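Local coordinates for protein acyl-CoA thioesterase II TesB2 (Mycobacterium marinum, PDB 3U0A) that probably hydrolyses fatty acyl-CoA to a free fatty acid and coenzyme A, as a member of the C/M/P thioester hydrolase family, at residues A[151-157]-A[173-179]; A[236-242]-A[254-260]. One frame throughout, in Å; residues are numbered along the deposited sequence.

Both contacts belong to the second of the two hotdog-type repeats of this thioesterase and lie in one antiparallel sheet that runs through both repeats. Interaction 1 pairs strand 152-156, the outermost strand at that end of the sheet within the chain, with strand 171-178. Interaction 2 is the hairpin of strands 237-247 and 250-259, and follows later in sequence, after helix 186-200 and strand 217-227. Their centres are about 11 Å apart because strands 171-178 and 237-247 are neighbours: Val174 O lies 2.8 Å from Tyr239 N and Gln173 NE2 2.8 Å from Asp240 OD1. The four strands thus form a continuous patch, one face of which packs on helix 186-200.

Interaction 1. Residues A[151-157]-A[173-179]. With SO4 (sulfate ion), chain C.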
loop_
_atom_site.group_PDB
_atom_site.type_symbol
_atom_site.label_atom_id
_atom_site.label_comp_id
_atom_site.label_asym_id
_atom_site.label_seq_id
_atom_site.Cartn_x
_atom_site.Cartn_y
_atom_site.Cartn_z
ATOM N N GLU A 151 27.899 -0.017 2.575
ATOM C CA GLU A 151 27.625 0.835 3.778
ATOM C C GLU A 151 26.928 0.068 4.884
ATOM O O GLU A 151 26.869 0.535 6.016
ATOM C CB GLU A 151 26.686 1.996 3.443
ATOM C CG GLU A 151 27.240 3.136 2.610
ATOM C CD GLU A 151 26.154 4.182 2.313
ATOM O OE1 GLU A 151 25.846 5.031 3.213
ATOM O OE2 GLU A 151 25.577 4.133 1.184
ATOM N N TRP A 152 26.387 -1.101 4.537
ATOM C CA TRP A 152 25.434 -1.812 5.365
ATOM C C TRP A 152 25.923 -3.168 5.782
ATOM O O TRP A 152 26.706 -3.810 5.117
ATOM C CB TRP A 152 24.126 -2.007 4.610
ATOM C CG TRP A 152 23.512 -0.738 4.105
ATOM C CD1 TRP A 152 23.727 -0.111 2.894
ATOM C CD2 TRP A 152 22.538 0.098 4.798
ATOM N NE1 TRP A 152 22.970 1.022 2.806
ATOM C CE2 TRP A 152 22.245 1.199 3.919
ATOM C CE3 TRP A 152 21.924 0.038 6.023
ATOM C CZ2 TRP A 152 21.357 2.190 4.260
ATOM C CZ3 TRP A 152 21.036 1.036 6.369
ATOM C CH2 TRP A 152 20.752 2.092 5.504
ATOM N N ASP A 153 25.399 -3.574 6.918
ATOM C CA ASP A 153 25.487 -4.884 7.443
ATOM C C ASP A 153 24.185 -5.570 7.138
ATOM O O ASP A 153 23.126 -5.075 7.493
ATOM C CB ASP A 153 25.609 -4.777 8.951
ATOM C CG ASP A 153 26.938 -5.168 9.437
ATOM O OD1 ASP A 153 27.031 -6.326 9.902
ATOM O OD2 ASP A 153 27.883 -4.345 9.341
ATOM N N VAL A 154 24.257 -6.738 6.525
ATOM C CA VAL A 154 23.044 -7.422 6.098
ATOM C C VAL A 154 23.132 -8.891 6.437
ATOM O O VAL A 154 24.106 -9.535 6.086
ATOM C CB VAL A 154 22.833 -7.246 4.598
ATOM C CG1 VAL A 154 21.447 -7.721 4.219
ATOM C CG2 VAL A 154 23.067 -5.780 4.206
ATOM N N ARG A 155 22.139 -9.433 7.144
ATOM C CA ARG A 155 22.267 -10.820 7.625
ATOM C C ARG A 155 20.955 -11.508 7.406
ATOM O O ARG A 155 19.934 -11.056 7.930
ATOM C CB ARG A 155 22.674 -10.845 9.094
ATOM C CG ARG A 155 23.976 -10.119 9.350
ATOM C CD ARG A 155 24.612 -10.377 10.714
ATOM N NE ARG A 155 25.744 -9.458 10.868
ATOM C CZ ARG A 155 26.535 -9.341 11.933
ATOM N NH1 ARG A 155 26.385 -10.110 13.004
ATOM N NH2 ARG A 155 27.514 -8.432 11.920
ATOM N N ILE A 156 20.991 -12.582 6.613
ATOM C CA ILE A 156 19.791 -13.219 6.088
ATOM C C ILE A 156 19.510 -14.447 6.908
ATOM O O ILE A 156 20.325 -15.350 6.969
ATOM C CB ILE A 156 19.950 -13.566 4.585
ATOM C CG1 ILE A 156 20.535 -12.329 3.856
ATOM C CG2 ILE A 156 18.613 -13.988 3.961
ATOM C CD1 ILE A 156 20.160 -12.159 2.389
ATOM N N VAL A 157 18.356 -14.467 7.562
ATOM C CA VAL A 157 18.002 -15.585 8.389
ATOM C C VAL A 157 17.938 -16.808 7.480
ATOM O O VAL A 157 17.286 -16.785 6.432
ATOM C CB VAL A 157 16.684 -15.361 9.171
ATOM C CG1 VAL A 157 16.397 -16.550 10.062
ATOM C CG2 VAL A 157 16.790 -14.124 10.048
ATOM N N GLN A 173 13.481 -13.410 6.234
ATOM C CA GLN A 173 13.880 -12.487 7.287
ATOM C C GLN A 173 15.304 -12.014 7.100
ATOM O O GLN A 173 16.215 -12.832 6.935
ATOM C CB GLN A 173 13.669 -13.124 8.658
ATOM C CG GLN A 173 12.214 -13.028 9.079
ATOM C CD GLN A 173 11.840 -13.984 10.184
ATOM O OE1 GLN A 173 12.649 -14.825 10.594
ATOM N NE2 GLN A 173 10.615 -13.856 10.688
ATOM N N VAL A 174 15.476 -10.688 7.118
ATOM C CA VAL A 174 16.783 -10.049 6.979
ATOM C C VAL A 174 17.034 -9.003 8.060
ATOM O O VAL A 174 16.186 -8.148 8.310
ATOM C CB VAL A 174 16.928 -9.354 5.611
ATOM C CG1 VAL A 174 18.383 -8.989 5.380
ATOM C CG2 VAL A 174 16.439 -10.261 4.496
ATOM N N TRP A 175 18.203 -9.057 8.685
ATOM C CA TRP A 175 18.635 -7.987 9.580
ATOM C C TRP A 175 19.526 -7.046 8.844
ATOM O O TRP A 175 20.410 -7.454 8.122
ATOM C CB TRP A 175 19.437 -8.534 10.728
ATOM C CG TRP A 175 18.684 -9.270 11.777
ATOM C CD1 TRP A 175 18.502 -10.629 11.879
ATOM C CD2 TRP A 175 18.036 -8.706 12.955
ATOM N NE1 TRP A 175 17.784 -10.936 12.993
ATOM C CE2 TRP A 175 17.475 -9.826 13.684
ATOM C CE3 TRP A 175 17.885 -7.434 13.459
ATOM C CZ2 TRP A 175 16.787 -9.660 14.866
ATOM C CZ3 TRP A 175 17.165 -7.260 14.634
ATOM C CH2 TRP A 175 16.630 -8.354 15.327
ATOM N N PHE A 176 19.330 -5.763 9.055
ATOM C CA PHE A 176 20.163 -4.771 8.395
ATOM C C PHE A 176 20.469 -3.616 9.311
ATOM O O PHE A 176 19.711 -3.312 10.229
ATOM C CB PHE A 176 19.567 -4.283 7.042
ATOM C CG PHE A 176 18.230 -3.554 7.146
ATOM C CD1 PHE A 176 18.144 -2.156 7.027
ATOM C CD2 PHE A 176 17.022 -4.262 7.300
ATOM C CE1 PHE A 176 16.904 -1.497 7.081
ATOM C CE2 PHE A 176 15.783 -3.589 7.380
ATOM C CZ PHE A 176 15.733 -2.210 7.259
ATOM N N ARG A 177 21.585 -2.960 9.031
ATOM C CA ARG A 177 22.078 -1.891 9.855
ATOM C C ARG A 177 23.107 -1.115 9.030
ATOM O O ARG A 177 23.967 -1.719 8.385
ATOM C CB ARG A 177 22.712 -2.498 11.118
ATOM C CG ARG A 177 23.546 -1.528 11.926
ATOM C CD ARG A 177 24.138 -2.155 13.187
ATOM N NE ARG A 177 25.344 -2.933 12.964
ATOM C CZ ARG A 177 26.139 -3.400 13.932
ATOM N NH1 ARG A 177 25.865 -3.174 15.222
ATOM N NH2 ARG A 177 27.213 -4.112 13.614
ATOM N N HIS A 178 23.017 0.213 9.069
ATOM C CA HIS A 178 24.044 1.091 8.520
ATOM C C HIS A 178 25.269 0.986 9.407
ATOM O O HIS A 178 25.180 1.201 10.614
ATOM C CB HIS A 178 23.559 2.545 8.443
ATOM C CG HIS A 178 24.431 3.436 7.564
ATOM N ND1 HIS A 178 25.448 4.174 8.055
ATOM C CD2 HIS A 178 24.421 3.659 6.197
ATOM C CE1 HIS A 178 26.046 4.840 7.057
ATOM N NE2 HIS A 178 25.432 4.527 5.924
ATOM N N ARG A 179 26.410 0.638 8.814
ATOM C CA ARG A 179 27.664 0.406 9.548
ATOM C C ARG A 179 28.120 1.591 10.390
ATOM O O ARG A 179 28.490 1.439 11.531
ATOM C CB ARG A 179 28.792 0.072 8.565
ATOM C CG ARG A 179 29.173 -1.388 8.519
ATOM C CD ARG A 179 29.826 -1.803 7.200
ATOM N NE ARG A 179 29.745 -3.271 7.077
ATOM C CZ ARG A 179 29.447 -3.967 5.959
ATOM N NH1 ARG A 179 29.200 -3.349 4.795
ATOM N NH2 ARG A 179 29.388 -5.304 5.999
HETATM S S SO4 C . 28.672 -4.388 17.489
HETATM O O1 SO4 C . 27.324 -4.108 18.096
HETATM O O2 SO4 C . 28.858 -5.841 17.143
HETATM O O3 SO4 C . 28.912 -3.581 16.248
HETATM O O4 SO4 C . 29.686 -3.991 18.506
HETATM O O HOH W 1 14.821 -15.786 5.875
#
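Trp152 lays its indole across the neighbouring strand beside His178: CZ3 comes 3.6 Å from His178 CB, and the imidazole points its edge at the six-membered ring in a T-shaped pair (centroids 5.0 Å apart, planes at 89°). The broad indole also touches Phe176 and, with it, packs on Met196 of helix 186-200. His178 NE2 donates to Glu151 OE1 (2.8 Å), while its ND1 is bonded to Asp180 O, so both ring nitrogens are used. The two strands are joined by a regular antiparallel ladder. Asp153 N to Arg177 O is 2.8 Å; Arg177 N to Asp153 O is 3.0 Å. Arg155 N to Trp175 O is 2.8 Å; Trp175 N to Arg155 O is 2.7 Å. Val157 N to Gln173 O and Arg179 N to Glu151 O, both 2.8 Å, extend it at the two ends. Within the chain this is the edge of the hotdog sheet: strand 171-178 is bonded on its other side to strand 237-247. The face with Trp152, Val154, Ile156, Val174 and Phe176 is largely apolar apart from His178, and the compact beta-branched Val154 and Val174 meet CG1 to CG1 at 3.5 Å. The other face carries Asp153, Arg155 and Arg177 alongside Trp175. Asp153 OD1 bridges to Arg155 NH2 at 3.0 Å, and Asp153 OD2 to NE of Arg179, beyond the strand end, at 3.1 Å. Arg155 NH1 also bonds Pro129 O, and Arg179 NH1 bonds Glu150 O. The long Arg177 brings NH2 3.2 Å from O3 of a sulfate, probably from the crystallisation liquor.

Interaction 2. Residues A[236-242]-A[254-260]; sequences WLLYDQS and HGKIFTQ. With SO4 (sulfate ion), chain L.
Extended backbones set 236-242 antiparallel to 254-260: strand axes approach to 4.5 Å, with 156° between N-to-C directions, Tyr239 opposite Ile257 and Gln241 opposite Gly255. Trp236 (chi1 m), just before the strand, accepts a weak 3.4 Å hydrogen bond at O from Gln260 N; its indole packs on Trp175 and Arg177. Leu237, on the Tyr239 face, sets CB 4.0 Å from Ile257 CG2. Leu238 and Phe258, an apolar pair suited to burial, share the other face with Asp240, Ser242, His254 and Lys256; Leu238 N to Phe258 O is 2.8 Å, Phe258 N to Leu238 O 2.9 Å. Ile257 (chi1 m) lays CG1 over the Tyr239 (chi1 t) ring face, 3.7 Å from its centroid, a CH-pi contact; Tyr239 OH bonds Ser197 OG. The segments are arms of a beta hairpin within the second hotdog repeat. Asp240 N to Lys256 O and Lys256 N to Asp240 O are both 2.9 Å; Asp240 OD1 accepts from Gln173 NE2. Lys256 NZ weakly bonds sulfate O1 (3.3 Å), probably from crystallisation liquor. At Gly255 a CB would clash with Tyr239 CE1. Ser242 N donates to His254 O (2.9 Å). The His254 ring meets His254 of the second subunit.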
loop_
_atom_site.group_PDB
_atom_site.type_symbol
_atom_site.label_atom_id
_atom_site.label_comp_id
_atom_site.label_asym_id
_atom_site.label_seq_id
_atom_site.Cartn_x
_atom_site.Cartn_y
_atom_site.Cartn_z
ATOM N N TRP A 236 20.365 -2.077 14.677
ATOM C CA TRP A 236 19.740 -3.218 14.031
ATOM C C TRP A 236 18.241 -3.049 13.822
ATOM O O TRP A 236 17.494 -2.699 14.762
ATOM C CB TRP A 236 20.018 -4.508 14.797
ATOM C CG TRP A 236 21.442 -5.016 14.642
ATOM C CD1 TRP A 236 22.420 -5.089 15.613
ATOM C CD2 TRP A 236 22.070 -5.566 13.428
ATOM N NE1 TRP A 236 23.567 -5.609 15.100
ATOM C CE2 TRP A 236 23.433 -5.911 13.800
ATOM C CE3 TRP A 236 21.650 -5.783 12.114
ATOM C CZ2 TRP A 236 24.339 -6.441 12.890
ATOM C CZ3 TRP A 236 22.564 -6.317 11.207
ATOM C CH2 TRP A 236 23.892 -6.639 11.597
ATOM N N LEU A 237 17.827 -3.271 12.570
ATOM C CA LEU A 237 16.426 -3.416 12.170
ATOM C C LEU A 237 16.204 -4.838 11.627
ATOM O O LEU A 237 17.007 -5.338 10.831
ATOM C CB LEU A 237 16.080 -2.405 11.081
ATOM C CG LEU A 237 16.305 -0.946 11.414
ATOM C CD1 LEU A 237 16.251 -0.108 10.157
ATOM C CD2 LEU A 237 15.318 -0.457 12.486
ATOM N N LEU A 238 15.131 -5.488 12.066
ATOM C CA LEU A 238 14.719 -6.751 11.482
ATOM C C LEU A 238 13.590 -6.554 10.486
ATOM O O LEU A 238 12.534 -5.991 10.805
ATOM C CB LEU A 238 14.252 -7.721 12.533
ATOM C CG LEU A 238 13.538 -9.011 12.074
ATOM C CD1 LEU A 238 14.522 -10.001 11.468
ATOM C CD2 LEU A 238 12.845 -9.628 13.264
ATOM N N TYR A 239 13.841 -7.021 9.273
ATOM C CA TYR A 239 12.869 -6.975 8.248
ATOM C C TYR A 239 12.197 -8.318 8.138
ATOM O O TYR A 239 12.773 -9.269 7.638
ATOM C CB TYR A 239 13.497 -6.673 6.919
ATOM C CG TYR A 239 12.576 -5.928 6.008
ATOM C CD1 TYR A 239 11.197 -5.808 6.266
ATOM C CD2 TYR A 239 13.071 -5.339 4.864
ATOM C CE1 TYR A 239 10.365 -5.084 5.398
ATOM C CE2 TYR A 239 12.250 -4.621 3.994
ATOM C CZ TYR A 239 10.919 -4.469 4.252
ATOM O OH TYR A 239 10.206 -3.705 3.342
ATOM N N ASP A 240 10.960 -8.378 8.578
ATOM C CA ASP A 240 10.186 -9.587 8.454
ATOM C C ASP A 240 9.305 -9.498 7.193
ATOM O O ASP A 240 8.386 -8.686 7.137
ATOM C CB ASP A 240 9.375 -9.792 9.726
ATOM C CG ASP A 240 8.628 -11.066 9.728
ATOM O OD1 ASP A 240 9.107 -12.055 9.165
ATOM O OD2 ASP A 240 7.547 -11.066 10.299
ATOM N N GLN A 241 9.633 -10.335 6.203
ATOM C CA GLN A 241 9.096 -10.225 4.837
ATOM C C GLN A 241 8.330 -11.461 4.432
ATOM O O GLN A 241 8.497 -12.538 5.019
ATOM C CB GLN A 241 10.203 -10.041 3.790
ATOM C CG GLN A 241 11.253 -9.019 4.118
ATOM C CD GLN A 241 12.382 -8.992 3.088
ATOM O OE1 GLN A 241 12.790 -10.031 2.581
ATOM N NE2 GLN A 241 12.894 -7.803 2.790
ATOM N N SER A 242 7.485 -11.282 3.420
ATOM C CA SER A 242 6.766 -12.382 2.812
ATOM C C SER A 242 6.260 -12.014 1.426
ATOM O O SER A 242 6.094 -10.847 1.100
ATOM C CB SER A 242 5.597 -12.838 3.697
ATOM O OG SER A 242 4.330 -12.405 3.209
ATOM N N HIS A 254 5.510 -7.969 0.930
ATOM C CA HIS A 254 4.971 -7.345 2.127
ATOM C C HIS A 254 5.931 -7.501 3.251
ATOM O O HIS A 254 6.472 -8.611 3.455
ATOM C CB HIS A 254 3.679 -8.038 2.525
ATOM C CG HIS A 254 3.164 -7.609 3.868
ATOM N ND1 HIS A 254 2.568 -6.429 4.061
ATOM C CD2 HIS A 254 3.224 -8.236 5.122
ATOM C CE1 HIS A 254 2.230 -6.305 5.364
ATOM N NE2 HIS A 254 2.638 -7.411 6.009
ATOM N N GLY A 255 6.128 -6.444 4.034
ATOM C CA GLY A 255 6.911 -6.616 5.229
ATOM C C GLY A 255 6.703 -5.635 6.343
ATOM O O GLY A 255 6.099 -4.593 6.139
ATOM N N LYS A 256 7.243 -5.996 7.515
ATOM C CA LYS A 256 7.229 -5.164 8.709
ATOM C C LYS A 256 8.641 -5.050 9.247
ATOM O O LYS A 256 9.414 -5.974 9.176
ATOM C CB LYS A 256 6.353 -5.775 9.792
ATOM C CG LYS A 256 5.101 -6.423 9.280
ATOM C CD LYS A 256 4.002 -6.359 10.326
ATOM C CE LYS A 256 2.671 -6.881 9.762
ATOM N NZ LYS A 256 2.653 -8.364 9.584
ATOM N N ILE A 257 8.970 -3.903 9.792
ATOM C CA ILE A 257 10.312 -3.658 10.240
ATOM C C ILE A 257 10.297 -3.362 11.731
ATOM O O ILE A 257 9.528 -2.532 12.198
ATOM C CB ILE A 257 10.945 -2.525 9.422
ATOM C CG1 ILE A 257 11.266 -3.030 8.034
ATOM C CG2 ILE A 257 12.233 -2.059 10.044
ATOM C CD1 ILE A 257 10.774 -2.141 6.939
ATOM N N PHE A 258 11.109 -4.105 12.478
ATOM C CA PHE A 258 11.196 -3.934 13.913
ATOM C C PHE A 258 12.606 -3.513 14.311
ATOM O O PHE A 258 13.579 -3.840 13.628
ATOM C CB PHE A 258 10.907 -5.213 14.626
ATOM C CG PHE A 258 9.572 -5.755 14.374
ATOM C CD1 PHE A 258 8.571 -5.568 15.292
ATOM C CD2 PHE A 258 9.326 -6.532 13.269
ATOM C CE1 PHE A 258 7.315 -6.112 15.092
ATOM C CE2 PHE A 258 8.083 -7.081 13.059
ATOM C CZ PHE A 258 7.067 -6.869 13.965
ATOM N N THR A 259 12.697 -2.792 15.419
ATOM C CA THR A 259 13.981 -2.563 16.072
ATOM C C THR A 259 14.341 -3.843 16.817
ATOM O O THR A 259 13.490 -4.750 16.957
ATOM C CB THR A 259 13.918 -1.406 17.095
ATOM O OG1 THR A 259 13.143 -1.805 18.229
ATOM C CG2 THR A 259 13.286 -0.160 16.464
ATOM N N GLN A 260 15.563 -3.909 17.321
ATOM C CA GLN A 260 15.980 -5.079 18.052
ATOM C C GLN A 260 15.225 -5.218 19.394
ATOM O O GLN A 260 14.956 -6.322 19.849
ATOM C CB GLN A 260 17.468 -5.039 18.279
ATOM C CG GLN A 260 18.093 -6.419 18.239
ATOM C CD GLN A 260 19.596 -6.372 18.451
ATOM O OE1 GLN A 260 20.165 -5.293 18.682
ATOM N NE2 GLN A 260 20.244 -7.531 18.378
HETATM S S SO4 L . 0.337 -10.894 7.637
HETATM O O1 SO4 L . 0.350 -9.414 7.414
HETATM O O2 SO4 L . -0.676 -11.561 6.711
HETATM O O3 SO4 L . 1.740 -11.399 7.453
HETATM O O4 SO4 L . -0.117 -11.120 9.060
#